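Local structure of 3-hydroxyacyl-CoA dehydrogenase (Archaeoglobus fulgidus, 1ZEJ) at residues L126-M131 against V140-S145; V228-S233 against W250-I255. The protein probably oxidises the 3-hydroxyl of a substrate such as a 3-hydroxyacyl-CoA or L-gulonate, with NAD+ as the cofactor, and works as a homodimer. All blocks are in the same frame, centred on the assembly; numbering follows the deposited sequence.

Contact 1: residues L126-M131 against V140-S145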
ATOM      1  N   LEU A 126      13.545 -24.407  -3.317  1.00 26.84           N
ATOM      2  CA  LEU A 126      13.246 -23.026  -3.000  1.00 28.44           C
ATOM      3  C   LEU A 126      11.756 -22.844  -2.785  1.00 28.70           C
ATOM      4  O   LEU A 126      10.953 -23.748  -3.068  1.00 28.72           O
ATOM      5  CB  LEU A 126      13.828 -22.140  -4.088  1.00 27.95           C
ATOM      6  CG  LEU A 126      13.229 -21.762  -5.436  1.00 33.13           C
ATOM      7  CD1 LEU A 126      14.305 -21.407  -6.465  1.00 30.98           C
ATOM      8  CD2 LEU A 126      12.144 -22.595  -5.975  1.00 36.42           C
ATOM      9  N   GLY A 127      11.387 -21.682  -2.297  1.00 29.04           N
ATOM     10  CA  GLY A 127       9.982 -21.362  -2.057  1.00 29.77           C
ATOM     11  C   GLY A 127       9.503 -20.647  -3.302  1.00 30.98           C
ATOM     12  O   GLY A 127      10.230 -19.833  -3.886  1.00 27.83           O
ATOM     13  N   VAL A 128       8.272 -20.940  -3.717  1.00 31.85           N
ATOM     14  CA  VAL A 128       7.610 -20.133  -4.786  1.00 33.53           C
ATOM     15  C   VAL A 128       6.229 -19.778  -4.266  1.00 34.44           C
ATOM     16  O   VAL A 128       5.347 -20.680  -4.185  1.00 38.21           O
ATOM     17  CB  VAL A 128       7.527 -20.853  -6.159  1.00 33.74           C
ATOM     18  CG1 VAL A 128       6.745 -20.087  -7.153  1.00 36.86           C
ATOM     19  CG2 VAL A 128       8.865 -21.120  -6.728  1.00 35.62           C
ATOM     20  N   HIS A 129       6.051 -18.496  -3.932  1.00 31.41           N
ATOM     21  CA  HIS A 129       4.901 -17.922  -3.287  1.00 31.03           C
ATOM     22  C   HIS A 129       3.982 -17.260  -4.324  1.00 30.05           C
ATOM     23  O   HIS A 129       4.293 -16.222  -4.906  1.00 27.90           O
ATOM     24  CB  HIS A 129       5.410 -16.932  -2.235  1.00 32.03           C
ATOM     25  CG  HIS A 129       4.349 -16.204  -1.491  1.00 32.30           C
ATOM     26  ND1 HIS A 129       4.541 -14.924  -1.008  1.00 31.35           N
ATOM     27  CD2 HIS A 129       3.095 -16.572  -1.110  1.00 33.12           C
ATOM     28  CE1 HIS A 129       3.437 -14.524  -0.397  1.00 35.51           C
ATOM     29  NE2 HIS A 129       2.544 -15.504  -0.455  1.00 32.71           N
ATOM     30  N   TRP A 130       2.911 -17.978  -4.634  1.00 28.90           N
ATOM     31  CA  TRP A 130       1.908 -17.554  -5.587  1.00 27.88           C
ATOM     32  C   TRP A 130       0.881 -16.773  -4.843  1.00 28.60           C
ATOM     33  O   TRP A 130       0.643 -17.013  -3.673  1.00 27.82           O
ATOM     34  CB  TRP A 130       1.199 -18.767  -6.194  1.00 28.48           C
ATOM     35  CG  TRP A 130       2.061 -19.673  -7.042  1.00 28.06           C
ATOM     36  CD1 TRP A 130       2.908 -20.642  -6.588  1.00 29.66           C
ATOM     37  CD2 TRP A 130       2.130 -19.724  -8.465  1.00 27.76           C
ATOM     38  NE1 TRP A 130       3.494 -21.288  -7.631  1.00 29.75           N
ATOM     39  CE2 TRP A 130       3.047 -20.729  -8.799  1.00 28.00           C
ATOM     40  CE3 TRP A 130       1.520 -19.007  -9.490  1.00 28.10           C
ATOM     41  CZ2 TRP A 130       3.352 -21.060 -10.121  1.00 31.42           C
ATOM     42  CZ3 TRP A 130       1.808 -19.347 -10.812  1.00 29.66           C
ATOM     43  CH2 TRP A 130       2.728 -20.349 -11.116  1.00 29.71           C
HETATM   44  N   MSE A 131       0.224 -15.842  -5.528  1.00 28.66           N
HETATM   45  CA  MSE A 131      -0.839 -15.048  -4.906  1.00 29.73           C
HETATM   46  C   MSE A 131      -2.183 -15.690  -5.280  1.00 30.13           C
HETATM   47  O   MSE A 131      -2.243 -16.667  -6.020  1.00 32.22           O
HETATM   48  CB  MSE A 131      -0.755 -13.580  -5.341  1.00 28.58           C
HETATM   49  CG  MSE A 131       0.628 -12.968  -5.296  1.00 30.00           C
HETATM   50 SE   MSE A 131       1.365 -12.867  -3.489  1.00 34.66          SE
HETATM   51  CE  MSE A 131       3.293 -13.162  -3.842  1.00 33.08           C
ATOM     52  N   VAL A 140       4.603 -13.414  -8.532  1.00 23.81           N
ATOM     53  CA  VAL A 140       5.063 -14.614  -7.856  1.00 25.02           C
ATOM     54  C   VAL A 140       6.412 -14.271  -7.251  1.00 24.65           C
ATOM     55  O   VAL A 140       7.278 -13.711  -7.921  1.00 26.85           O
ATOM     56  CB  VAL A 140       5.174 -15.827  -8.784  1.00 25.11           C
ATOM     57  CG1 VAL A 140       5.581 -17.050  -8.019  1.00 27.93           C
ATOM     58  CG2 VAL A 140       3.876 -16.069  -9.467  1.00 28.12           C
ATOM     59  N   GLU A 141       6.568 -14.579  -5.981  1.00 24.19           N
ATOM     60  CA  GLU A 141       7.839 -14.400  -5.285  1.00 25.40           C
ATOM     61  C   GLU A 141       8.587 -15.716  -5.221  1.00 26.48           C
ATOM     62  O   GLU A 141       7.999 -16.747  -4.916  1.00 26.89           O
ATOM     63  CB  GLU A 141       7.626 -13.933  -3.872  1.00 25.13           C
ATOM     64  CG  GLU A 141       7.149 -12.503  -3.753  1.00 26.30           C
ATOM     65  CD  GLU A 141       6.926 -12.115  -2.298  1.00 29.59           C
ATOM     66  OE1 GLU A 141       6.372 -12.975  -1.540  1.00 31.59           O
ATOM     67  OE2 GLU A 141       7.334 -10.979  -1.893  1.00 28.35           O
ATOM     68  N   ILE A 142       9.868 -15.682  -5.538  1.00 25.11           N
ATOM     69  CA  ILE A 142      10.736 -16.820  -5.250  1.00 27.35           C
ATOM     70  C   ILE A 142      11.436 -16.505  -3.965  1.00 28.62           C
ATOM     71  O   ILE A 142      12.052 -15.437  -3.866  1.00 29.93           O
ATOM     72  CB  ILE A 142      11.759 -17.007  -6.361  1.00 27.33           C
ATOM     73  CG1 ILE A 142      11.025 -17.411  -7.660  1.00 27.48           C
ATOM     74  CG2 ILE A 142      12.862 -17.993  -5.932  1.00 29.99           C
ATOM     75  CD1 ILE A 142      11.880 -17.476  -8.866  1.00 29.20           C
ATOM     76  N   VAL A 143      11.365 -17.422  -3.000  1.00 27.93           N
ATOM     77  CA  VAL A 143      11.950 -17.188  -1.697  1.00 27.55           C
ATOM     78  C   VAL A 143      13.034 -18.242  -1.518  1.00 27.72           C
ATOM     79  O   VAL A 143      12.739 -19.423  -1.427  1.00 26.37           O
ATOM     80  CB  VAL A 143      10.903 -17.263  -0.601  1.00 27.41           C
ATOM     81  CG1 VAL A 143      11.516 -16.893   0.755  1.00 26.48           C
ATOM     82  CG2 VAL A 143       9.735 -16.330  -0.902  1.00 24.92           C
ATOM     83  N   ILE A 144      14.278 -17.799  -1.501  1.00 28.00           N
ATOM     84  CA  ILE A 144      15.390 -18.713  -1.444  1.00 29.04           C
ATOM     85  C   ILE A 144      15.898 -18.977  -0.019  1.00 27.73           C
ATOM     86  O   ILE A 144      15.825 -18.132   0.873  1.00 27.60           O
ATOM     87  CB  ILE A 144      16.512 -18.307  -2.413  1.00 29.05           C
ATOM     88  CG1 ILE A 144      17.270 -17.068  -1.963  1.00 30.17           C
ATOM     89  CG2 ILE A 144      15.925 -18.093  -3.826  1.00 32.40           C
ATOM     90  CD1 ILE A 144      18.589 -16.945  -2.630  1.00 31.21           C
ATOM     91  N   SER A 145      16.414 -20.172   0.181  1.00 27.54           N
ATOM     92  CA  SER A 145      17.063 -20.501   1.433  1.00 26.72           C
ATOM     93  C   SER A 145      18.543 -20.176   1.299  1.00 27.61           C
ATOM     94  O   SER A 145      19.008 -19.852   0.196  1.00 26.92           O
ATOM     95  CB  SER A 145      16.852 -21.954   1.756  1.00 26.88           C
ATOM     96  OG  SER A 145      17.766 -22.799   1.068  1.00 26.28           O
TER

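Contact 2: residues V228-S233 against W250-I255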
ATOM      1  N   VAL A 228      13.085  16.479   0.875  1.00 35.34           N
ATOM      2  CA  VAL A 228      11.871  16.766   1.613  1.00 36.45           C
ATOM      3  C   VAL A 228      11.600  15.646   2.605  1.00 36.87           C
ATOM      4  O   VAL A 228      11.367  15.899   3.790  1.00 36.07           O
ATOM      5  CB  VAL A 228      10.661  16.946   0.653  1.00 36.46           C
ATOM      6  CG1 VAL A 228       9.358  16.897   1.416  1.00 37.74           C
ATOM      7  CG2 VAL A 228      10.796  18.257  -0.090  1.00 36.97           C
ATOM      8  N   ALA A 229      11.671  14.409   2.123  1.00 38.02           N
ATOM      9  CA  ALA A 229      11.395  13.250   2.953  1.00 39.53           C
ATOM     10  C   ALA A 229      12.387  13.079   4.090  1.00 41.22           C
ATOM     11  O   ALA A 229      11.994  12.770   5.204  1.00 41.80           O
ATOM     12  CB  ALA A 229      11.332  11.981   2.098  1.00 40.14           C
ATOM     13  N   TYR A 230      13.668  13.298   3.830  1.00 42.37           N
ATOM     14  CA  TYR A 230      14.660  13.140   4.867  1.00 44.31           C
ATOM     15  C   TYR A 230      14.474  14.144   6.014  1.00 44.65           C
ATOM     16  O   TYR A 230      14.505  13.764   7.177  1.00 45.39           O
ATOM     17  CB  TYR A 230      16.065  13.312   4.303  1.00 45.46           C
ATOM     18  CG  TYR A 230      17.131  12.864   5.276  1.00 48.26           C
ATOM     19  CD1 TYR A 230      17.446  11.511   5.406  1.00 50.59           C
ATOM     20  CD2 TYR A 230      17.818  13.774   6.066  1.00 49.55           C
ATOM     21  CE1 TYR A 230      18.397  11.073   6.299  1.00 50.23           C
ATOM     22  CE2 TYR A 230      18.782  13.341   6.968  1.00 50.68           C
ATOM     23  CZ  TYR A 230      19.058  11.979   7.075  1.00 49.96           C
ATOM     24  OH  TYR A 230      20.019  11.505   7.945  1.00 51.46           O
ATOM     25  N   TYR A 231      14.323  15.417   5.671  1.00 44.01           N
ATOM     26  CA  TYR A 231      14.078  16.461   6.668  1.00 44.25           C
ATOM     27  C   TYR A 231      12.685  16.321   7.301  1.00 43.19           C
ATOM     28  O   TYR A 231      12.531  16.600   8.463  1.00 43.96           O
ATOM     29  CB  TYR A 231      14.282  17.854   6.056  1.00 44.75           C
ATOM     30  CG  TYR A 231      15.698  18.093   5.595  1.00 46.67           C
ATOM     31  CD1 TYR A 231      16.761  18.096   6.505  1.00 47.46           C
ATOM     32  CD2 TYR A 231      15.986  18.317   4.246  1.00 47.92           C
ATOM     33  CE1 TYR A 231      18.059  18.299   6.083  1.00 48.45           C
ATOM     34  CE2 TYR A 231      17.277  18.521   3.812  1.00 47.54           C
ATOM     35  CZ  TYR A 231      18.318  18.512   4.724  1.00 48.36           C
ATOM     36  OH  TYR A 231      19.608  18.737   4.283  1.00 47.70           O
ATOM     37  N   ALA A 232      11.688  15.867   6.563  1.00 42.81           N
ATOM     38  CA  ALA A 232      10.349  15.682   7.150  1.00 42.50           C
ATOM     39  C   ALA A 232      10.361  14.512   8.116  1.00 42.35           C
ATOM     40  O   ALA A 232       9.940  14.651   9.254  1.00 44.21           O
ATOM     41  CB  ALA A 232       9.288  15.487   6.088  1.00 42.35           C
ATOM     42  N   SER A 233      10.894  13.374   7.702  1.00 42.19           N
ATOM     43  CA  SER A 233      11.025  12.236   8.631  1.00 41.88           C
ATOM     44  C   SER A 233      11.871  12.573   9.845  1.00 41.14           C
ATOM     45  O   SER A 233      11.467  12.275  10.979  1.00 41.00           O
ATOM     46  CB  SER A 233      11.661  11.034   7.916  0.50 42.13           C
ATOM     47  OG  SER A 233      13.061  11.234   7.758  0.50 41.26           O
ATOM     48  N   TRP A 250      20.696   5.344   3.589  1.00 50.69           N
ATOM     49  CA  TRP A 250      20.726   5.326   2.113  1.00 49.89           C
ATOM     50  C   TRP A 250      20.231   6.661   1.548  1.00 48.54           C
ATOM     51  O   TRP A 250      20.695   7.120   0.507  1.00 47.62           O
ATOM     52  CB  TRP A 250      19.921   4.138   1.524  1.00 48.49           C
ATOM     53  CG  TRP A 250      18.434   4.168   1.692  1.00 48.71           C
ATOM     54  CD1 TRP A 250      17.708   3.452   2.593  1.00 47.29           C
ATOM     55  CD2 TRP A 250      17.475   4.910   0.908  1.00 49.92           C
ATOM     56  NE1 TRP A 250      16.366   3.709   2.440  1.00 48.17           N
ATOM     57  CE2 TRP A 250      16.188   4.598   1.421  1.00 48.27           C
ATOM     58  CE3 TRP A 250      17.577   5.825  -0.155  1.00 48.98           C
ATOM     59  CZ2 TRP A 250      15.021   5.161   0.917  1.00 48.60           C
ATOM     60  CZ3 TRP A 250      16.407   6.403  -0.654  1.00 49.15           C
ATOM     61  CH2 TRP A 250      15.137   6.053  -0.121  1.00 48.97           C
ATOM     62  N   LEU A 251      19.295   7.267   2.264  1.00 47.55           N
ATOM     63  CA  LEU A 251      18.684   8.519   1.862  1.00 47.28           C
ATOM     64  C   LEU A 251      19.680   9.659   1.972  1.00 46.49           C
ATOM     65  O   LEU A 251      19.691  10.567   1.145  1.00 46.34           O
ATOM     66  CB  LEU A 251      17.469   8.791   2.750  1.00 47.19           C
ATOM     67  CG  LEU A 251      16.407   9.788   2.297  1.00 48.36           C
ATOM     68  CD1 LEU A 251      15.827   9.390   0.973  1.00 48.90           C
ATOM     69  CD2 LEU A 251      15.260   9.876   3.325  1.00 48.28           C
ATOM     70  N   GLN A 252      20.535   9.601   2.983  1.00 46.04           N
ATOM     71  CA  GLN A 252      21.480  10.688   3.219  1.00 46.29           C
ATOM     72  C   GLN A 252      22.592  10.738   2.166  1.00 45.02           C
ATOM     73  O   GLN A 252      23.027  11.816   1.778  1.00 44.43           O
ATOM     74  CB  GLN A 252      21.996  10.660   4.664  1.00 46.27           C
ATOM     75  CG  GLN A 252      23.264   9.862   4.937  1.00 48.23           C
ATOM     76  CD  GLN A 252      23.462   9.593   6.434  1.00 48.14           C
ATOM     77  OE1 GLN A 252      22.485   9.372   7.176  1.00 51.44           O
ATOM     78  NE2 GLN A 252      24.719   9.616   6.882  1.00 47.76           N
ATOM     79  N   GLU A 253      22.998   9.571   1.657  1.00 44.45           N
ATOM     80  CA  GLU A 253      23.965   9.505   0.564  1.00 43.69           C
ATOM     81  C   GLU A 253      23.393  10.133  -0.711  1.00 42.79           C
ATOM     82  O   GLU A 253      24.104  10.801  -1.454  1.00 42.39           O
ATOM     83  CB  GLU A 253      24.381   8.047   0.289  1.00 43.84           C
ATOM     84  N   LYS A 254      22.116   9.890  -0.966  1.00 42.03           N
ATOM     85  CA  LYS A 254      21.412  10.498  -2.103  1.00 41.99           C
ATOM     86  C   LYS A 254      21.391  12.027  -2.057  1.00 41.26           C
ATOM     87  O   LYS A 254      21.613  12.702  -3.071  1.00 41.00           O
ATOM     88  CB  LYS A 254      19.967   9.966  -2.164  1.00 41.98           C
ATOM     89  CG  LYS A 254      19.843   8.501  -2.591  1.00 43.50           C
ATOM     90  CD  LYS A 254      20.208   8.327  -4.042  1.00 44.22           C
ATOM     91  CE  LYS A 254      19.623   7.050  -4.642  1.00 44.23           C
ATOM     92  NZ  LYS A 254      20.094   6.950  -6.077  1.00 44.20           N
ATOM     93  N   ILE A 255      21.137  12.575  -0.878  1.00 41.07           N
ATOM     94  CA  ILE A 255      21.024  14.044  -0.733  1.00 41.34           C
ATOM     95  C   ILE A 255      22.386  14.715  -0.846  1.00 41.50           C
ATOM     96  O   ILE A 255      22.498  15.813  -1.391  1.00 41.45           O
ATOM     97  CB  ILE A 255      20.334  14.436   0.583  1.00 41.16           C
ATOM     98  CG1 ILE A 255      18.892  13.934   0.569  1.00 42.03           C
ATOM     99  CG2 ILE A 255      20.370  15.970   0.807  1.00 41.63           C
ATOM    100  CD1 ILE A 255      18.354  13.701   1.934  1.00 42.74           C
TER

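Contact 1: residues L126-M131 against V140-S145
Strands 125-130 and 139-144 form an antiparallel beta hairpin in the sheet of the NAD-binding domain, and across it the ring of His129 meets the carboxylate of Glu141. These two residues are a hydrogen-bonded pair: His129 N gives its hydrogen to Glu141 O at 2.8 Å, and Glu141 N returns one to His129 O. Their side chains run alongside on the same face. With CG anti to the backbone N (chi1 178°), the imidazole brings ND1 to 2.7 Å from Glu141 OE1. The oxygen lies near the ring plane, although ring and carboxylate planes are 49° apart. Ser174 OG also bonds OE1, and the backbone N of Val176 holds OE2, so the buried carboxylate is gripped at both oxygens and probably sets the imidazole's rotation. The selenomethionine at Met131 lays its methyl CE over one face of that ring.

Gly127 pairs with Val143 through two further backbone bonds; glycine suits the place, since a CB would sit tightly against Val143 O. The other face of the hairpin is apolar, as suits its packing against helix 150-162: Val128 CG1 presses on Val140 CG1 at a tight 3.4 Å, and Val140 CG2 makes an off-centre CH-pi contact with the six-membered ring of Trp130. His129 is predicted to be important for catalysis, and a histidine paired with a glutamate is characteristic of the 3-hydroxyacyl-CoA dehydrogenase active site.

Contact 2: residues V228-S233 against W250-I255
Helix segments 228-233 and 250-255 pass with their axes 10.2 Å apart at closest approach and their directions 131° apart, and their CA atoms come nearest at Tyr230 and Leu251. On helix 226-240 Tyr230 makes most of the contact. A first torsion near 180° (chi1 -168°) swings the ring away from its own backbone N and toward the facing helix, where Leu251, Gln252 and Ile255 receive it. Leu251 comes in at the ring edge, its methyl CD2 close to the ring plane and 3.4 Å from Tyr230 CD1, while the leucine and tyrosine side chains run antiparallel past one another. One helical turn further on, Ile255 points the end of its chain at the root of the tyrosine, with CD1 3.3 Å from Tyr230 CB. Branched aliphatic residues suit these two places because their methyls can fit around both the flat ring and its CB.

At the far end of the ring the setting becomes polar. Gln252 crosses the tyrosine side chain at a slant, its CB 4.0 Å from Tyr230 CE1, and its amide plane stands 84° from the ring. Tyr230 OH and Gln252 OE1 are 3.3 Å apart. Pro247, from the loop that leads into helix 249-256, also touches Tyr230, and Leu226 packs on Leu251 near the start of helix 226-240.

With an alanine at Tyr230, Leu251 CD2 would probably lose the ring edge it packs on and Gln252 would be left without its aromatic neighbour, opening a gap between the helices. The chemistry is thus graded along one side chain: aliphatic contacts grip the CB and inner ring, while the hydroxyl lies beside an amide, implying a join that rests mainly on shape and hydrophobic packing.

Contact 1 and contact 2 belong to different parts of the chain, the first to the NAD-binding domain and the second to the helical C-terminal domain. Their centres lie 32 Å apart and their nearest atoms about 18 Å, so neither touches the other. Only contact 1 is at the predicted active site: the side chain of His129 is about 5 Å from that of Ser108, and that of Trp130 about 4 Å from that of Met23, both predicted NAD+-binding residues. Contact 2 lies away from the annotated sites of its own chain. Met131 packs on His207 of the second subunit, and segment 228-233 reaches that subunit through Ala232, which packs on its Val109, next in sequence to Ser108.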